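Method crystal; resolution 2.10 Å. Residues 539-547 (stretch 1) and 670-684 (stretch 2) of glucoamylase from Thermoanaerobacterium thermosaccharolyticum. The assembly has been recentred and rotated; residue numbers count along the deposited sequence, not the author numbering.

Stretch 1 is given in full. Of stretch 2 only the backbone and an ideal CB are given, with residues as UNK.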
# COMPACT_ATOMS: atom_id res chain seq x y z
N LEU A 539 12.05 -21.62 1.54
CA LEU A 539 12.52 -22.85 2.18
C LEU A 539 13.66 -22.52 3.14
O LEU A 539 13.68 -23.01 4.27
CB LEU A 539 13.02 -23.85 1.13
CG LEU A 539 11.98 -24.59 0.28
CD1 LEU A 539 12.67 -25.19 -0.94
CD2 LEU A 539 11.29 -25.67 1.11
N VAL A 540 14.60 -21.70 2.70
CA VAL A 540 15.74 -21.32 3.53
C VAL A 540 15.35 -20.21 4.53
O VAL A 540 15.74 -20.24 5.69
CB VAL A 540 16.94 -20.85 2.67
CG1 VAL A 540 17.29 -21.92 1.63
CG2 VAL A 540 16.62 -19.55 1.98
N ARG A 541 14.56 -19.24 4.06
CA ARG A 541 14.10 -18.14 4.89
C ARG A 541 13.42 -18.65 6.17
O ARG A 541 13.60 -18.09 7.25
CB ARG A 541 13.12 -17.28 4.09
CG ARG A 541 12.59 -16.05 4.82
CD ARG A 541 13.71 -15.11 5.26
NE ARG A 541 13.18 -13.81 5.67
CZ ARG A 541 12.85 -12.83 4.83
NH1 ARG A 541 12.36 -11.69 5.30
NH2 ARG A 541 13.02 -12.96 3.52
N LEU A 542 12.63 -19.71 6.03
CA LEU A 542 11.91 -20.28 7.17
C LEU A 542 12.68 -21.34 7.96
O LEU A 542 12.16 -21.86 8.95
CB LEU A 542 10.57 -20.86 6.69
CG LEU A 542 9.51 -19.81 6.35
CD1 LEU A 542 8.46 -20.40 5.42
CD2 LEU A 542 8.88 -19.31 7.64
N GLY A 543 13.90 -21.65 7.54
CA GLY A 543 14.71 -22.64 8.23
C GLY A 543 14.34 -24.08 7.95
O GLY A 543 14.64 -24.99 8.74
N VAL A 544 13.69 -24.30 6.81
CA VAL A 544 13.26 -25.63 6.40
C VAL A 544 14.36 -26.34 5.61
O VAL A 544 14.50 -27.56 5.71
CB VAL A 544 11.96 -25.54 5.57
CG1 VAL A 544 11.54 -26.91 5.06
CG2 VAL A 544 10.85 -24.95 6.43
N LYS A 545 15.12 -25.57 4.84
CA LYS A 545 16.24 -26.10 4.05
C LYS A 545 17.47 -25.25 4.33
O LYS A 545 17.35 -24.08 4.68
CB LYS A 545 15.91 -26.06 2.56
CG LYS A 545 14.77 -26.99 2.13
CD LYS A 545 15.18 -28.46 2.23
CE LYS A 545 14.06 -29.38 1.75
NZ LYS A 545 14.46 -30.82 1.78
N SER A 546 18.66 -25.84 4.18
CA SER A 546 19.91 -25.12 4.42
C SER A 546 20.25 -24.25 3.23
O SER A 546 20.04 -24.65 2.09
CB SER A 546 21.06 -26.11 4.64
OG SER A 546 20.74 -27.02 5.68
N ALA A 547 20.79 -23.06 3.49
CA ALA A 547 21.16 -22.14 2.42
C ALA A 547 22.17 -22.75 1.44
O ALA A 547 22.21 -22.36 0.27
CB ALA A 547 21.71 -20.84 3.00
N UNK A 670 22.48 -11.79 10.32
CA UNK A 670 21.63 -12.96 10.48
C UNK A 670 20.18 -12.68 10.10
O UNK A 670 19.73 -11.53 10.15
CB UNK A 670 21.70 -13.46 11.92
N UNK A 671 19.46 -13.73 9.74
CA UNK A 671 18.06 -13.62 9.34
C UNK A 671 17.20 -13.42 10.59
O UNK A 671 16.82 -14.37 11.26
CB UNK A 671 17.61 -14.86 8.56
N UNK A 672 16.90 -12.15 10.87
CA UNK A 672 16.13 -11.78 12.05
C UNK A 672 14.70 -12.29 12.18
O UNK A 672 14.19 -12.36 13.29
CB UNK A 672 16.08 -10.25 12.12
N UNK A 673 14.05 -12.65 11.07
CA UNK A 673 12.68 -13.15 11.17
C UNK A 673 12.50 -14.66 11.02
O UNK A 673 11.38 -15.15 10.89
CB UNK A 673 11.83 -12.46 10.11
N UNK A 674 13.60 -15.42 11.06
CA UNK A 674 13.50 -16.87 10.94
C UNK A 674 13.22 -17.52 12.29
O UNK A 674 13.92 -17.25 13.27
CB UNK A 674 14.79 -17.44 10.34
N UNK A 675 12.18 -18.35 12.38
CA UNK A 675 11.84 -19.02 13.64
C UNK A 675 12.93 -20.04 13.98
O UNK A 675 13.12 -21.03 13.27
CB UNK A 675 10.47 -19.70 13.55
N UNK A 676 13.65 -19.79 15.07
CA UNK A 676 14.77 -20.65 15.48
C UNK A 676 14.50 -22.14 15.64
O UNK A 676 15.35 -22.95 15.28
CB UNK A 676 15.31 -20.13 16.82
N UNK A 677 13.35 -22.51 16.19
CA UNK A 677 13.08 -23.93 16.38
C UNK A 677 12.95 -24.68 15.06
O UNK A 677 13.26 -25.86 14.99
CB UNK A 677 11.80 -24.11 17.20
N UNK A 678 12.50 -23.99 14.02
CA UNK A 678 12.36 -24.63 12.72
C UNK A 678 13.77 -24.84 12.18
O UNK A 678 14.13 -25.94 11.75
CB UNK A 678 11.51 -23.80 11.76
N UNK A 679 14.56 -23.78 12.20
CA UNK A 679 15.93 -23.83 11.71
C UNK A 679 16.73 -24.91 12.44
O UNK A 679 17.43 -25.71 11.82
CB UNK A 679 16.60 -22.47 11.88
N UNK A 680 16.63 -24.93 13.76
CA UNK A 680 17.37 -25.90 14.56
C UNK A 680 17.01 -27.34 14.25
O UNK A 680 17.87 -28.22 14.29
CB UNK A 680 17.13 -25.63 16.05
N UNK A 681 15.76 -27.59 13.91
CA UNK A 681 15.31 -28.94 13.61
C UNK A 681 15.63 -29.44 12.20
O UNK A 681 15.91 -30.62 12.01
CB UNK A 681 13.80 -29.01 13.83
N UNK A 682 15.61 -28.54 11.23
CA UNK A 682 15.82 -28.94 9.84
C UNK A 682 17.06 -28.43 9.13
O UNK A 682 17.63 -29.14 8.30
CB UNK A 682 14.60 -28.49 9.03
N UNK A 683 17.48 -27.21 9.44
CA UNK A 683 18.63 -26.61 8.78
C UNK A 683 19.92 -26.53 9.58
O UNK A 683 21.00 -26.42 9.00
CB UNK A 683 18.25 -25.19 8.34
N UNK A 684 19.82 -26.58 10.90
CA UNK A 684 21.01 -26.50 11.75
C UNK A 684 22.02 -27.59 11.37
O UNK A 684 21.66 -28.48 10.57
OXT UNK A 684 23.15 -27.56 11.90
CB UNK A 684 20.62 -26.63 13.22

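Position 670 lies beyond the reach of stretch 1, so these atoms set no preference; it is Lys-670. At 671 the CA-to-CB bond points toward stretch 1, and the ideal CB sits 5.1 Å from CD of Arg-541. A modest apolar group would suit that aliphatic stem, and Val-671 supplies one, its CG1 3.8 Å from Arg-541 CD. Position 672 points away, within the turn from 671 to 674, and almost anything would fit; it is Leu-672.

At 673 the bond runs sideways, but the ideal CB is 4.8 Å from NE of Arg-541, whose guanidinium asks for an acceptor. Asp, Glu, Asn or Gln could answer, the acids with matching charge. Asp-673 binds twice: Arg-541 NE donates to its OD1 at 2.8 Å, nearly straight, and Arg-541 NH1 to its OD2 at 2.8 Å, completing a salt bridge at the guanidinium edge. A water reinforces the join, donating to Arg-541 O (2.9 Å) and Asp-673 O (2.8 Å).

The ideal CB of 674 lies 3.4 Å from Arg-541 O, beside the end of the helix, where Gly-543 leaves bare backbone. A long, slender, flexible chain suits this surface. Met-674, with chi1 and chi2 both t, lays its SD 3.6 Å from Gly-543 CA; a CB on that glycine would crowd the sulfur and clash with the CA at 679.

Position 675, with phi -69° just before a helix, is compatible with proline, though other residues could adopt it. Pro-675 brings its CD to 4.4 Å from CD2 of Leu-542. Positions 676 and 677 meet nothing here, so most residues would serve; they are Asp-676 and Ile-677.

At 678 CB points toward stretch 1, 3.5 Å from Leu-542 O, with the apolar Val-544 nearby. A compact aliphatic group fits: Val-678 puts CG1 4.0 Å from Val-544 CG2.

At 679 the backbone itself packs on the glycine, and the CA makes a CA-H...O contact with Gly-543 O at 3.4 Å. CB leaves sideways, so many residues would do; Tyr-679 turns its ring edge to Gly-543 CA. Positions 680 and 681 meet nothing of stretch 1, so most residues would serve; they are Lys-680, whose NZ forms a salt bridge with OD1 of Asp-676 at 3.5 Å within the helix, and Arg-681.

The CB of 682 approaches Val-544 O (3.4 Å), but a long chain can turn outward, as the ring of Tyr-682 does. At 683 CB faces carbonyls and Ser-546; a small branched residue fills the space, and Val-683 brings CG1 3.4 Å from Ser-546 OG. At 684, the end of the chain, CB points away and nothing is asked of it; it is Ala-684.

Stretch 2 (670-684) KVLDMPDIVYKRYVA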
# COMPACT_ATOMS: atom_id res chain seq x y z
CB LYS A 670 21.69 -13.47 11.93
CG LYS A 670 21.05 -12.53 12.93
CD LYS A 670 21.27 -13.04 14.35
CE LYS A 670 20.81 -12.01 15.36
NZ LYS A 670 21.01 -12.46 16.76
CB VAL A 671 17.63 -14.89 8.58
CG1 VAL A 671 16.19 -14.77 8.10
CG2 VAL A 671 18.58 -15.10 7.40
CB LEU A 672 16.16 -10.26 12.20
CG LEU A 672 17.55 -9.68 12.49
CD1 LEU A 672 17.49 -8.17 12.55
CD2 LEU A 672 18.06 -10.25 13.81
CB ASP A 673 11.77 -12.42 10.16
CG ASP A 673 12.15 -12.69 8.71
OD1 ASP A 673 13.20 -13.31 8.46
OD2 ASP A 673 11.39 -12.25 7.83
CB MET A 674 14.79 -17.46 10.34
CG MET A 674 14.81 -18.99 10.27
SD MET A 674 16.23 -19.63 9.39
CE MET A 674 17.57 -19.18 10.54
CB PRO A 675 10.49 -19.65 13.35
CG PRO A 675 10.56 -19.95 11.86
CD PRO A 675 11.21 -18.69 11.32
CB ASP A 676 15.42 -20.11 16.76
CG ASP A 676 14.41 -19.83 17.84
OD1 ASP A 676 14.78 -19.87 19.03
OD2 ASP A 676 13.24 -19.55 17.50
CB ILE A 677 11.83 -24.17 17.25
CG1 ILE A 677 10.58 -24.36 16.41
CG2 ILE A 677 11.58 -22.98 18.08
CD1 ILE A 677 9.33 -24.58 17.25
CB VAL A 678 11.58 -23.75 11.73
CG1 VAL A 678 11.50 -24.46 10.38
CG2 VAL A 678 10.19 -23.46 12.28
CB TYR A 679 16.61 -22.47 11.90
CG TYR A 679 18.09 -22.47 11.64
CD1 TYR A 679 18.60 -22.40 10.34
CD2 TYR A 679 19.00 -22.60 12.69
CE1 TYR A 679 19.97 -22.46 10.10
CE2 TYR A 679 20.37 -22.66 12.46
CZ TYR A 679 20.85 -22.59 11.16
OH TYR A 679 22.20 -22.67 10.94
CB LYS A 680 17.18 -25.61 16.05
CG LYS A 680 18.01 -24.44 16.56
CD LYS A 680 17.70 -24.08 18.00
CE LYS A 680 16.28 -23.55 18.14
NZ LYS A 680 15.94 -23.16 19.54
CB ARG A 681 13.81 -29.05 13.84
CG ARG A 681 13.30 -30.48 13.90
CD ARG A 681 11.79 -30.54 14.11
NE ARG A 681 11.33 -31.92 14.25
CZ ARG A 681 11.58 -32.69 15.31
NH1 ARG A 681 11.14 -33.93 15.35
NH2 ARG A 681 12.27 -32.20 16.34
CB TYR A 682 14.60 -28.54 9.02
CG TYR A 682 13.30 -29.08 9.55
CD1 TYR A 682 13.00 -30.44 9.47
CD2 TYR A 682 12.35 -28.23 10.13
CE1 TYR A 682 11.78 -30.95 9.94
CE2 TYR A 682 11.14 -28.73 10.61
CZ TYR A 682 10.86 -30.08 10.50
OH TYR A 682 9.64 -30.56 10.90
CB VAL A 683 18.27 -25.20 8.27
CG1 VAL A 683 19.47 -24.56 7.60
CG2 VAL A 683 17.12 -25.29 7.31
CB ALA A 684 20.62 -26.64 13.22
O HOH W 1 11.42 -16.54 8.49
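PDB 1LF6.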